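Local coordinates for protein 1-carboxybiuret hydrolase subunit AtzE (Pseudomonas sp., PDB 6C62) that hydrolyses 1-carboxybiuret to urea-1,3-dicarboxylate and ammonia, a step in the bacterial degradation of atrazine, at residues Val43-Ala48 with Arg98-Leu103; Ser88-Thr93 with Gln322-Leu327; Ser174-Ala179 with Leu399-Val404; Ala280-Ala285 with Thr450-Leu455. One frame throughout, in Å; residues are numbered along the deposited sequence. Where two conformers were deposited one is given.

Contact 1. Residues Val43-Ala48 with Arg98-Leu103; sequences VERARA and RADAVL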
loop_
_atom_site.group_PDB
_atom_site.type_symbol
_atom_site.label_atom_id
_atom_site.label_comp_id
_atom_site.label_asym_id
_atom_site.label_seq_id
_atom_site.Cartn_x
_atom_site.Cartn_y
_atom_site.Cartn_z
ATOM N N VAL A 43 -5.975 37.816 -12.423
ATOM C CA VAL A 43 -5.500 39.232 -12.454
ATOM C C VAL A 43 -6.001 40.005 -11.259
ATOM O O VAL A 43 -5.242 40.716 -10.585
ATOM C CB VAL A 43 -5.930 39.901 -13.784
ATOM C CG1 VAL A 43 -5.620 41.383 -13.804
ATOM C CG2 VAL A 43 -5.182 39.262 -14.923
ATOM N N GLU A 44 -7.282 39.889 -10.999
ATOM C CA GLU A 44 -7.911 40.544 -9.882
ATOM C C GLU A 44 -7.313 40.066 -8.527
ATOM O O GLU A 44 -7.020 40.874 -7.649
ATOM C CB GLU A 44 -9.435 40.283 -9.916
ATOM C CG GLU A 44 -10.215 41.107 -8.904
ATOM C CD GLU A 44 -11.739 40.854 -8.875
ATOM O OE1 GLU A 44 -12.278 40.387 -9.892
ATOM O OE2 GLU A 44 -12.383 41.120 -7.830
ATOM N N ARG A 45 -7.141 38.766 -8.378
ATOM C CA ARG A 45 -6.484 38.229 -7.208
ATOM C C ARG A 45 -5.046 38.726 -7.052
ATOM O O ARG A 45 -4.634 39.086 -5.963
ATOM C CB ARG A 45 -6.504 36.713 -7.226
ATOM C CG ARG A 45 -5.871 36.110 -6.006
ATOM C CD ARG A 45 -5.785 34.625 -6.164
ATOM N NE ARG A 45 -4.953 34.039 -5.125
ATOM C CZ ARG A 45 -5.159 32.889 -4.543
ATOM N NH1 ARG A 45 -6.177 32.107 -4.881
ATOM N NH2 ARG A 45 -4.302 32.526 -3.603
ATOM N N ALA A 46 -4.268 38.703 -8.113
ATOM C CA ALA A 46 -2.910 39.159 -8.058
ATOM C C ALA A 46 -2.824 40.598 -7.585
ATOM O O ALA A 46 -1.970 40.937 -6.776
ATOM C CB ALA A 46 -2.281 39.052 -9.415
ATOM N N ARG A 47 -3.671 41.449 -8.154
ATOM C CA ARG A 47 -3.619 42.851 -7.816
ATOM C C ARG A 47 -4.013 43.084 -6.349
ATOM O O ARG A 47 -3.383 43.926 -5.707
ATOM C CB ARG A 47 -4.495 43.706 -8.745
ATOM C CG ARG A 47 -3.896 43.792 -10.117
ATOM C CD ARG A 47 -4.850 44.334 -11.178
ATOM N NE ARG A 47 -4.130 44.714 -12.384
ATOM C CZ ARG A 47 -4.673 44.825 -13.591
ATOM N NH1 ARG A 47 -5.971 44.593 -13.779
ATOM N NH2 ARG A 47 -3.917 45.166 -14.608
ATOM N N ALA A 48 -5.009 42.351 -5.855
ATOM C CA ALA A 48 -5.432 42.506 -4.449
ATOM C C ALA A 48 -4.356 41.976 -3.507
ATOM O O ALA A 48 -4.131 42.590 -2.449
ATOM C CB ALA A 48 -6.730 41.800 -4.166
ATOM N N ARG A 98 -13.196 25.065 -3.973
ATOM C CA ARG A 98 -13.647 25.833 -2.810
ATOM C C ARG A 98 -12.510 26.459 -2.037
ATOM O O ARG A 98 -12.704 27.400 -1.308
ATOM C CB ARG A 98 -14.462 24.941 -1.897
ATOM C CG ARG A 98 -15.791 24.541 -2.565
ATOM C CD ARG A 98 -16.549 23.519 -1.753
ATOM N NE ARG A 98 -16.772 23.998 -0.383
ATOM C CZ ARG A 98 -17.135 23.222 0.644
ATOM N NH1 ARG A 98 -17.301 21.906 0.460
ATOM N NH2 ARG A 98 -17.311 23.762 1.860
ATOM N N ALA A 99 -11.302 25.961 -2.208
ATOM C CA ALA A 99 -10.144 26.476 -1.477
ATOM C C ALA A 99 -8.903 26.294 -2.338
ATOM O O ALA A 99 -8.899 25.450 -3.194
ATOM C CB ALA A 99 -10.000 25.682 -0.157
ATOM N N ASP A 100 -7.884 27.088 -2.085
ATOM C CA ASP A 100 -6.541 26.892 -2.649
ATOM C C ASP A 100 -5.936 25.584 -2.166
ATOM O O ASP A 100 -6.209 25.154 -1.027
ATOM C CB ASP A 100 -5.601 27.997 -2.131
ATOM C CG ASP A 100 -5.917 29.393 -2.716
ATOM O OD1 ASP A 100 -6.473 29.508 -3.870
ATOM O OD2 ASP A 100 -5.525 30.383 -2.042
ATOM N N ALA A 101 -5.117 24.972 -3.008
ATOM C CA ALA A 101 -4.240 23.883 -2.568
ATOM C C ALA A 101 -3.463 24.340 -1.363
ATOM O O ALA A 101 -3.091 25.498 -1.248
ATOM C CB ALA A 101 -3.239 23.573 -3.664
ATOM N N VAL A 102 -3.166 23.413 -0.485
ATOM C CA VAL A 102 -2.347 23.756 0.685
ATOM C C VAL A 102 -1.037 24.453 0.331
ATOM O O VAL A 102 -0.664 25.401 1.000
ATOM C CB VAL A 102 -2.106 22.472 1.555
ATOM C CG1 VAL A 102 -1.100 22.711 2.629
ATOM C CG2 VAL A 102 -3.448 22.044 2.171
ATOM N N LEU A 103 -0.311 23.994 -0.703
ATOM C CA LEU A 103 0.916 24.671 -1.025
ATOM C C LEU A 103 0.739 26.140 -1.494
ATOM O O LEU A 103 1.594 27.020 -1.173
ATOM C CB LEU A 103 1.731 23.903 -2.068
ATOM C CG LEU A 103 2.105 22.484 -1.701
ATOM C CD1 LEU A 103 3.075 21.961 -2.698
ATOM C CD2 LEU A 103 2.689 22.426 -0.288
#
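Arg-45 and Asp-100 meet edge to edge: the carboxylate carbon of Asp-100 lies in the plane of the Arg-45 guanidinium, beyond the outer edge formed by NH1 and NH2, and the two flat groups are twisted 34° against each other. The Arg-45 fork is end-on and two-pronged. NH1 donates to Asp-100 OD1 at 2.8 Å through an almost straight bond (169°), staying close to the guanidinium plane and using the syn lone pair of the oxygen. NH2 reaches Asp-100 OD2 at 2.9 Å along a more bent path; it also comes from the syn side but well out of the carboxylate plane, and the twist between the groups is taken up here. The span is long, with 12.2 Å between CA of Arg-45 and CA of Asp-100, and it is bridged because CG stands anti to the backbone N (chi1 -178°) and the chain runs extended from there to NE. NE of Arg-45 turns to Glu-49 of its own helix in a second salt bridge, while Asp-100 OD1 also accepts from the backbone N of Glu-80. Helix 43-58 is thereby tied to the loop that ends at Ala-101, the N-cap position of helix 102-109. The guanidinium and the Glu-80 N-H at OD1 together probably favour the ionised form of the buried Asp-100, while the fork of NH1 and NH2, with NE held by Glu-49, is likely to limit rotation of the Arg-45 guanidinium.

Contact 2. Residues Ser88-Thr93 with Gln322-Leu327; sequences SKINRT and QDFEPL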
loop_
_atom_site.group_PDB
_atom_site.type_symbol
_atom_site.label_atom_id
_atom_site.label_comp_id
_atom_site.label_asym_id
_atom_site.label_seq_id
_atom_site.Cartn_x
_atom_site.Cartn_y
_atom_site.Cartn_z
ATOM N N SER A 88 -6.883 18.977 -18.933
ATOM C CA SER A 88 -7.897 18.213 -19.540
ATOM C C SER A 88 -9.028 19.092 -20.005
ATOM O O SER A 88 -9.206 20.238 -19.533
ATOM C CB SER A 88 -8.452 17.168 -18.572
ATOM O OG SER A 88 -9.357 17.799 -17.622
ATOM N N LYS A 89 -9.797 18.564 -20.951
ATOM C CA LYS A 89 -11.099 19.128 -21.195
ATOM C C LYS A 89 -12.204 18.486 -20.395
ATOM O O LYS A 89 -13.177 19.169 -20.083
ATOM C CB LYS A 89 -11.402 19.253 -22.687
ATOM C CG LYS A 89 -11.571 18.034 -23.470
ATOM C CD LYS A 89 -12.021 18.438 -24.882
ATOM C CE LYS A 89 -12.399 17.165 -25.600
ATOM N NZ LYS A 89 -12.381 17.423 -27.062
ATOM N N ILE A 90 -12.007 17.223 -19.978
ATOM C CA ILE A 90 -12.931 16.525 -19.106
ATOM C C ILE A 90 -13.297 17.288 -17.839
ATOM O O ILE A 90 -14.435 17.320 -17.443
ATOM C CB ILE A 90 -12.372 15.129 -18.799
ATOM C CG1 ILE A 90 -12.668 14.207 -19.980
ATOM C CG2 ILE A 90 -13.068 14.497 -17.586
ATOM C CD1 ILE A 90 -11.884 12.941 -19.978
ATOM N N ASN A 91 -12.320 17.907 -17.198
ATOM C CA ASN A 91 -12.552 18.620 -15.936
ATOM C C ASN A 91 -13.268 19.981 -16.108
ATOM O O ASN A 91 -13.633 20.570 -15.087
ATOM C CB ASN A 91 -11.258 18.865 -15.172
ATOM C CG ASN A 91 -10.709 17.600 -14.498
ATOM O OD1 ASN A 91 -11.167 16.504 -14.777
ATOM N ND2 ASN A 91 -9.692 17.774 -13.638
ATOM N N ARG A 92 -13.545 20.422 -17.328
ATOM C CA ARG A 92 -14.032 21.822 -17.497
ATOM C C ARG A 92 -15.347 22.104 -16.783
ATOM O O ARG A 92 -15.512 23.180 -16.252
ATOM C CB ARG A 92 -14.224 22.216 -18.965
ATOM C CG ARG A 92 -12.918 22.481 -19.702
ATOM C CD ARG A 92 -13.115 22.385 -21.193
ATOM N NE ARG A 92 -11.872 22.579 -21.893
ATOM C CZ ARG A 92 -11.764 22.510 -23.222
ATOM N NH1 ARG A 92 -12.869 22.279 -23.985
ATOM N NH2 ARG A 92 -10.593 22.766 -23.765
ATOM N N THR A 93 -16.202 21.109 -16.711
ATOM C CA THR A 93 -17.502 21.229 -16.128
ATOM C C THR A 93 -17.580 20.954 -14.627
ATOM O O THR A 93 -18.658 21.006 -14.072
ATOM C CB THR A 93 -18.513 20.245 -16.837
ATOM O OG1 THR A 93 -17.994 18.906 -16.763
ATOM C CG2 THR A 93 -18.734 20.644 -18.306
ATOM N N GLN A 322 -13.255 9.459 -26.097
ATOM C CA GLN A 322 -12.958 10.436 -27.151
ATOM C C GLN A 322 -12.629 11.840 -26.636
ATOM O O GLN A 322 -12.079 12.678 -27.380
ATOM C CB GLN A 322 -14.139 10.513 -28.155
ATOM C CG GLN A 322 -15.357 11.253 -27.629
ATOM C CD GLN A 322 -16.289 10.466 -26.715
ATOM O OE1 GLN A 322 -16.093 9.278 -26.368
ATOM N NE2 GLN A 322 -17.313 11.131 -26.298
ATOM N N ASP A 323 -12.984 12.122 -25.387
ATOM C CA ASP A 323 -12.645 13.393 -24.747
ATOM C C ASP A 323 -11.290 13.466 -24.088
ATOM O O ASP A 323 -10.896 14.552 -23.658
ATOM C CB ASP A 323 -13.719 13.722 -23.761
ATOM C CG ASP A 323 -15.078 14.061 -24.434
ATOM O OD1 ASP A 323 -15.127 14.310 -25.661
ATOM O OD2 ASP A 323 -16.077 14.095 -23.714
ATOM N N PHE A 324 -10.541 12.355 -24.062
ATOM C CA PHE A 324 -9.164 12.400 -23.575
ATOM C C PHE A 324 -8.213 12.954 -24.646
ATOM O O PHE A 324 -8.536 12.970 -25.834
ATOM C CB PHE A 324 -8.692 10.987 -23.145
ATOM C CG PHE A 324 -9.267 10.497 -21.851
ATOM C CD1 PHE A 324 -10.595 10.124 -21.746
ATOM C CD2 PHE A 324 -8.466 10.446 -20.697
ATOM C CE1 PHE A 324 -11.094 9.647 -20.557
ATOM C CE2 PHE A 324 -8.980 9.945 -19.525
ATOM C CZ PHE A 324 -10.268 9.564 -19.437
ATOM N N GLU A 325 -7.011 13.308 -24.200
ATOM C CA GLU A 325 -5.836 13.600 -25.035
ATOM C C GLU A 325 -5.515 12.394 -25.918
ATOM O O GLU A 325 -5.161 11.327 -25.407
ATOM C CB GLU A 325 -4.654 13.919 -24.101
ATOM C CG GLU A 325 -3.265 13.908 -24.719
ATOM C CD GLU A 325 -3.130 14.975 -25.793
ATOM O OE1 GLU A 325 -3.035 16.152 -25.394
ATOM O OE2 GLU A 325 -3.158 14.600 -26.998
ATOM N N PRO A 326 -5.663 12.545 -27.250
ATOM C CA PRO A 326 -5.376 11.354 -28.145
ATOM C C PRO A 326 -3.956 10.832 -28.055
ATOM O O PRO A 326 -3.743 9.662 -28.273
ATOM C CB PRO A 326 -5.760 11.860 -29.555
ATOM C CG PRO A 326 -6.820 12.890 -29.249
ATOM C CD PRO A 326 -6.281 13.641 -28.018
ATOM N N LEU A 327 -2.981 11.657 -27.656
ATOM C CA LEU A 327 -1.593 11.153 -27.482
ATOM C C LEU A 327 -1.352 10.300 -26.270
ATOM O O LEU A 327 -0.299 9.721 -26.146
ATOM C CB LEU A 327 -0.605 12.322 -27.449
ATOM C CG LEU A 327 -0.550 13.087 -28.817
ATOM C CD1 LEU A 327 0.382 14.303 -28.734
ATOM C CD2 LEU A 327 -0.136 12.145 -29.985
HETATM O O HOH W 1 -13.667 14.970 -27.957
#
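Ile-90 and Phe-324 make the tight part of this contact. The terminal methyl CD1 of Ile-90 sits over one face of the Phe-324 ring, 3.6 Å from the centroid and 20° off the normal, in a CH-pi contact displaced toward CE1. With CG1 of Ile-90 beside the backbone N (chi1 -80°) and CD1 extended beyond it, the methyl reaches the ring while CG1 passes CB of Asp-323 at 4.0 Å. Asp-316 and Leu-317 of helix 314-319 also pack on Phe-324. An alanine in place of Phe-324 would probably leave the Ile-90 methyl without the aromatic face beneath it and open a gap beside helix 314-319.

The polar side is looser. Lys-89 lays CG and CE along the carbonyl O of Asp-323, CG at 3.6 Å, but its NZ stays 4.4 Å from OD1 of Asp-323, too far for a salt bridge. A water fills in: it accepts from NZ of Lys-89 and donates both to OD1 of Asp-323 and to the carbonyl O of Gln-322. The other carboxylate oxygen of Asp-323, OD2, is paired with Arg-320. Two loops are thus joined, one following helix 314-319 and the other leading toward helix 102-109; the latter is shaped by an ST motif, in which OG of Ser-88 accepts from the backbone N of Asn-91.

Contact 3. Residues Ser174-Ala179 with Leu399-Val404; sequences SIRVPA and LLTQPV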
loop_
_atom_site.group_PDB
_atom_site.type_symbol
_atom_site.label_atom_id
_atom_site.label_comp_id
_atom_site.label_asym_id
_atom_site.label_seq_id
_atom_site.Cartn_x
_atom_site.Cartn_y
_atom_site.Cartn_z
ATOM N N SER A 174 8.546 14.911 -13.987
ATOM C CA SER A 174 7.877 16.078 -14.530
ATOM C C SER A 174 8.206 17.468 -13.981
ATOM O O SER A 174 7.652 18.446 -14.494
ATOM C CB SER A 174 6.358 15.827 -14.506
ATOM O OG SER A 174 6.067 14.930 -15.571
ATOM N N ILE A 175 9.070 17.565 -12.968
ATOM C CA ILE A 175 9.704 18.821 -12.589
ATOM C C ILE A 175 11.098 18.893 -13.185
ATOM O O ILE A 175 11.515 19.913 -13.779
ATOM C CB ILE A 175 9.807 18.973 -11.060
ATOM C CG1 ILE A 175 8.452 19.366 -10.487
ATOM C CG2 ILE A 175 10.858 20.022 -10.639
ATOM C CD1 ILE A 175 8.355 19.249 -8.953
ATOM N N ARG A 176 11.833 17.811 -13.000
ATOM C CA ARG A 176 13.204 17.726 -13.482
ATOM C C ARG A 176 13.332 17.837 -15.006
ATOM O O ARG A 176 14.268 18.474 -15.482
ATOM C CB ARG A 176 13.851 16.441 -12.922
ATOM C CG ARG A 176 13.976 16.488 -11.421
ATOM C CD ARG A 176 14.202 15.070 -10.917
ATOM N NE ARG A 176 12.996 14.257 -11.044
ATOM C CZ ARG A 176 12.977 12.923 -10.970
ATOM N NH1 ARG A 176 14.098 12.263 -10.836
ATOM N NH2 ARG A 176 11.822 12.239 -11.036
ATOM N N VAL A 177 12.424 17.257 -15.777
ATOM C CA VAL A 177 12.498 17.322 -17.218
ATOM C C VAL A 177 12.330 18.794 -17.763
ATOM O O VAL A 177 13.203 19.271 -18.535
ATOM C CB VAL A 177 11.517 16.317 -17.884
ATOM C CG1 VAL A 177 11.437 16.511 -19.405
ATOM C CG2 VAL A 177 11.959 14.860 -17.563
ATOM N N PRO A 178 11.262 19.512 -17.388
ATOM C CA PRO A 178 11.182 20.905 -17.833
ATOM C C PRO A 178 12.264 21.820 -17.278
ATOM O O PRO A 178 12.669 22.739 -17.958
ATOM C CB PRO A 178 9.778 21.378 -17.393
ATOM C CG PRO A 178 9.266 20.326 -16.503
ATOM C CD PRO A 178 10.053 19.056 -16.694
ATOM N N ALA A 179 12.743 21.582 -16.070
ATOM C CA ALA A 179 13.873 22.323 -15.577
ATOM C C ALA A 179 15.069 22.112 -16.504
ATOM O O ALA A 179 15.741 23.090 -16.908
ATOM C CB ALA A 179 14.249 21.909 -14.154
ATOM N N LEU A 399 13.864 8.734 -19.001
ATOM C CA LEU A 399 14.730 7.568 -18.755
ATOM C C LEU A 399 15.647 7.687 -17.500
ATOM O O LEU A 399 15.887 6.702 -16.799
ATOM C CB LEU A 399 15.616 7.323 -20.017
ATOM C CG LEU A 399 14.966 6.609 -21.214
ATOM C CD1 LEU A 399 15.879 6.678 -22.433
ATOM C CD2 LEU A 399 14.613 5.160 -20.947
ATOM N N LEU A 400 16.211 8.867 -17.298
ATOM C CA LEU A 400 17.151 9.152 -16.228
ATOM C C LEU A 400 16.487 9.635 -14.917
ATOM O O LEU A 400 17.081 9.548 -13.844
ATOM C CB LEU A 400 18.139 10.197 -16.678
ATOM C CG LEU A 400 18.906 9.797 -17.956
ATOM C CD1 LEU A 400 19.752 10.946 -18.501
ATOM C CD2 LEU A 400 19.761 8.569 -17.676
ATOM N N THR A 401 15.262 10.126 -15.012
ATOM C CA THR A 401 14.533 10.645 -13.850
ATOM C C THR A 401 13.748 9.538 -13.130
ATOM O O THR A 401 13.644 9.527 -11.891
ATOM C CB THR A 401 13.567 11.781 -14.248
ATOM O OG1 THR A 401 12.791 11.402 -15.388
ATOM C CG2 THR A 401 14.318 12.982 -14.599
ATOM N N GLN A 402 13.172 8.642 -13.911
ATOM C CA GLN A 402 12.200 7.677 -13.430
ATOM C C GLN A 402 12.704 6.714 -12.328
ATOM O O GLN A 402 11.987 6.473 -11.377
ATOM C CB GLN A 402 11.566 6.924 -14.622
ATOM C CG GLN A 402 10.321 6.133 -14.247
ATOM C CD GLN A 402 9.361 5.874 -15.398
ATOM O OE1 GLN A 402 9.761 5.939 -16.553
ATOM N NE2 GLN A 402 8.072 5.690 -15.107
ATOM N N PRO A 403 13.945 6.234 -12.412
ATOM C CA PRO A 403 14.440 5.350 -11.305
ATOM C C PRO A 403 14.564 6.079 -9.958
ATOM O O PRO A 403 14.404 5.465 -8.911
ATOM C CB PRO A 403 15.846 4.945 -11.788
ATOM C CG PRO A 403 15.856 5.184 -13.299
ATOM C CD PRO A 403 14.929 6.346 -13.505
ATOM N N VAL A 404 14.811 7.368 -9.980
ATOM C CA VAL A 404 15.139 8.124 -8.768
ATOM C C VAL A 404 13.903 8.546 -7.961
ATOM O O VAL A 404 13.847 8.376 -6.727
ATOM C CB VAL A 404 15.982 9.377 -9.138
ATOM C CG1 VAL A 404 16.310 10.171 -7.888
ATOM C CG2 VAL A 404 17.244 8.967 -9.919
#
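Arg-176 meets Thr-401 with CB and with its guanidinium end, the two side chains running antiparallel alongside one another. At the root, CB of Arg-176 packs on the methyl CG2 of Thr-401 at 3.9 Å. The chain then bends at the CG-CD bond (chi3 -71°), which lays the guanidinium over Thr-401. NE passes CG2 at 4.0 Å while its N-H is engaged in a salt bridge with OD2 of Asp-170. Further out, CZ rides on CB of Thr-401 at 3.5 Å, so that this carbon covers one face of the group. NH1 donates to the carbonyl O of Thr-401 at 3.0 Å, tilted from the carbonyl plane, and has CB of Val-404 at its edge and a second acceptor in Gln-429. NH2 adds only a long, weak bond to the same oxygen. That carbonyl is gripped from opposite faces, by NH1 of Arg-176 and by the backbone N of Val-404 at 3.1 Å. Alongside, CG2 of Val-177 approaches OG1 of Thr-401, a hydroxyl whose polar partners are the carbonyls of Asn-172 and Gly-398.

All the touching residues are buried. OD2 of Asp-170 also accepts from N of Ile-175, and Arg-176 links this turn after Ser-174, probably the acyl-ester nucleophile, with Thr-401 near the start of helix 402-407. This places the contact beside the Ser-Ser-Lys catalytic core of the amidase signature family, with Ser-150 and Lys-74 as the other presumed members.

Contact 4. Residues Ala280-Ala285 with Thr450-Leu455; sequences ALTLGA and TGIARL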
loop_
_atom_site.group_PDB
_atom_site.type_symbol
_atom_site.label_atom_id
_atom_site.label_comp_id
_atom_site.label_asym_id
_atom_site.label_seq_id
_atom_site.Cartn_x
_atom_site.Cartn_y
_atom_site.Cartn_z
ATOM N N ALA A 280 30.524 17.439 -11.994
ATOM C CA ALA A 280 31.394 16.539 -11.183
ATOM C C ALA A 280 32.748 17.176 -10.818
ATOM O O ALA A 280 33.155 17.175 -9.644
ATOM C CB ALA A 280 31.619 15.226 -11.946
ATOM N N LEU A 281 33.414 17.736 -11.829
ATOM C CA LEU A 281 34.673 18.495 -11.620
ATOM C C LEU A 281 34.497 19.632 -10.628
ATOM O O LEU A 281 35.278 19.761 -9.676
ATOM C CB LEU A 281 35.217 19.049 -12.942
ATOM C CG LEU A 281 36.575 19.785 -12.988
ATOM C CD1 LEU A 281 37.656 19.072 -12.192
ATOM C CD2 LEU A 281 36.962 19.966 -14.455
ATOM N N THR A 282 33.447 20.427 -10.807
ATOM C CA THR A 282 33.189 21.538 -9.897
ATOM C C THR A 282 32.911 21.091 -8.478
ATOM O O THR A 282 33.334 21.755 -7.541
ATOM C CB THR A 282 31.964 22.334 -10.359
ATOM O OG1 THR A 282 32.075 22.570 -11.765
ATOM C CG2 THR A 282 31.838 23.646 -9.589
ATOM N N LEU A 283 32.179 19.977 -8.322
ATOM C CA LEU A 283 31.840 19.434 -7.012
ATOM C C LEU A 283 32.866 18.484 -6.410
ATOM O O LEU A 283 32.645 17.973 -5.326
ATOM C CB LEU A 283 30.462 18.710 -7.061
ATOM C CG LEU A 283 29.301 19.672 -7.410
ATOM C CD1 LEU A 283 28.037 18.900 -7.698
ATOM C CD2 LEU A 283 29.014 20.649 -6.298
ATOM N N GLY A 284 33.970 18.234 -7.104
ATOM C CA GLY A 284 35.002 17.314 -6.611
ATOM C C GLY A 284 34.581 15.858 -6.554
ATOM O O GLY A 284 35.070 15.104 -5.742
ATOM N N ALA A 285 33.669 15.453 -7.435
ATOM C CA ALA A 285 33.233 14.063 -7.510
ATOM C C ALA A 285 34.027 13.386 -8.579
ATOM O O ALA A 285 34.043 13.860 -9.712
ATOM C CB ALA A 285 31.770 13.964 -7.881
ATOM N N THR A 450 29.988 29.217 -8.863
ATOM C CA THR A 450 31.054 29.101 -9.820
ATOM C C THR A 450 30.599 29.431 -11.225
ATOM O O THR A 450 31.399 29.450 -12.118
ATOM C CB THR A 450 31.656 27.699 -9.810
ATOM O OG1 THR A 450 30.683 26.761 -10.309
ATOM C CG2 THR A 450 32.109 27.319 -8.381
ATOM N N GLY A 451 29.312 29.654 -11.465
ATOM C CA GLY A 451 28.867 30.052 -12.810
ATOM C C GLY A 451 28.530 28.896 -13.727
ATOM O O GLY A 451 28.052 29.129 -14.841
ATOM N N ILE A 452 28.710 27.655 -13.253
ATOM C CA ILE A 452 28.402 26.441 -14.006
ATOM C C ILE A 452 26.887 26.222 -14.209
ATOM O O ILE A 452 26.460 25.798 -15.274
ATOM C CB ILE A 452 28.984 25.204 -13.306
ATOM C CG1 ILE A 452 30.537 25.262 -13.309
ATOM C CG2 ILE A 452 28.509 23.909 -13.967
ATOM C CD1 ILE A 452 31.147 25.393 -14.698
ATOM N N ALA A 453 26.111 26.458 -13.158
ATOM C CA ALA A 453 24.647 26.416 -13.209
ATOM C C ALA A 453 24.101 27.823 -13.223
ATOM O O ALA A 453 24.373 28.604 -12.290
ATOM C CB ALA A 453 24.086 25.627 -12.021
ATOM N N ARG A 454 23.289 28.132 -14.234
ATOM C CA ARG A 454 22.731 29.482 -14.399
ATOM C C ARG A 454 21.587 29.470 -15.393
ATOM O O ARG A 454 21.425 28.534 -16.135
ATOM C CB ARG A 454 23.818 30.437 -14.899
ATOM C CG ARG A 454 24.469 29.992 -16.187
ATOM C CD ARG A 454 25.579 30.957 -16.644
ATOM N NE ARG A 454 25.966 30.697 -18.036
ATOM C CZ ARG A 454 26.733 29.688 -18.455
ATOM N NH1 ARG A 454 27.243 28.738 -17.621
ATOM N NH2 ARG A 454 26.959 29.570 -19.766
ATOM N N LEU A 455 20.814 30.536 -15.417
ATOM C CA LEU A 455 19.790 30.771 -16.445
ATOM C C LEU A 455 20.413 31.571 -17.567
ATOM O O LEU A 455 21.484 32.092 -17.427
ATOM C CB LEU A 455 18.616 31.594 -15.879
ATOM C CG LEU A 455 17.411 30.815 -15.328
ATOM C CD1 LEU A 455 17.804 30.083 -14.086
ATOM C CD2 LEU A 455 16.203 31.692 -15.087
#
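This is a small surface contact between two helix C-termini, each closed by a Schellman motif: the last turn of helix 270-283 lies against the end of helix 437-449 and the loop that follows it. Gly-284 and Gly-451 take the positive-phi position in the two motifs. In the first, the backbone N of Ala-285 reaches back to the carbonyl O of Ala-280 at 2.8 Å, and N of Gly-284 bonds to O of Leu-281 at 3.3 Å.

Thr-282 alone carries the contact from its side, splitting its two branches between two partners. Its methyl CG2, held anti to the backbone N, meets Thr-450 tip to tip, coming within 3.4 Å of OG1 and 3.9 Å of CG2. Its other branch, OG1, lies 3.5 Å from CG1 of Ile-452. Neither threonine spends its hydroxyl on the other: OG1 of Thr-282 bonds back to the carbonyl O of Val-278 in its own helix, and OG1 of Thr-450 to that of Leu-447 in the last turn of helix 437-449. Leu-447 also packs against Thr-282, and Leu-283 next to it reaches Val-446 and Leu-447, extending the helix-helix packing inward. With an alanine at Thr-282, the methyl and hydroxyl would both be gone, which is likely to open a gap facing Thr-450 and Ile-452 and leave the Val-278 carbonyl without that bond.

Past Ile-452, the loop is pinned by its own arginine, NH1 of Arg-454 donating to the carbonyl O of Gly-451 at 2.9 Å, nearly head-on to the oxygen (C=O...N angle 160°).

Overall arrangement
Contact 3 is the core contact, its centre about 8 Å from the centre of the chain and its touching residues all buried; the centres of contacts 1, 2 and 4 lie 21 to 23 Å from that point. Chemistry changes with place. The interior pair relies on an arginine bound to a backbone carbonyl, contact 1 on a two-pronged ion pair, contact 2 on an aromatic face with a water-bridged charge pair, and contact 4 on apolar and hydroxyl packing alone. Contacts 1 and 2 both involve the chain leading into helix 102-109. Contacts 3 and 4, their centres 20 Å apart, share strand 411-416 as a neighbour, whereas contacts 2 and 4 lie on opposite sides of the chain's centre.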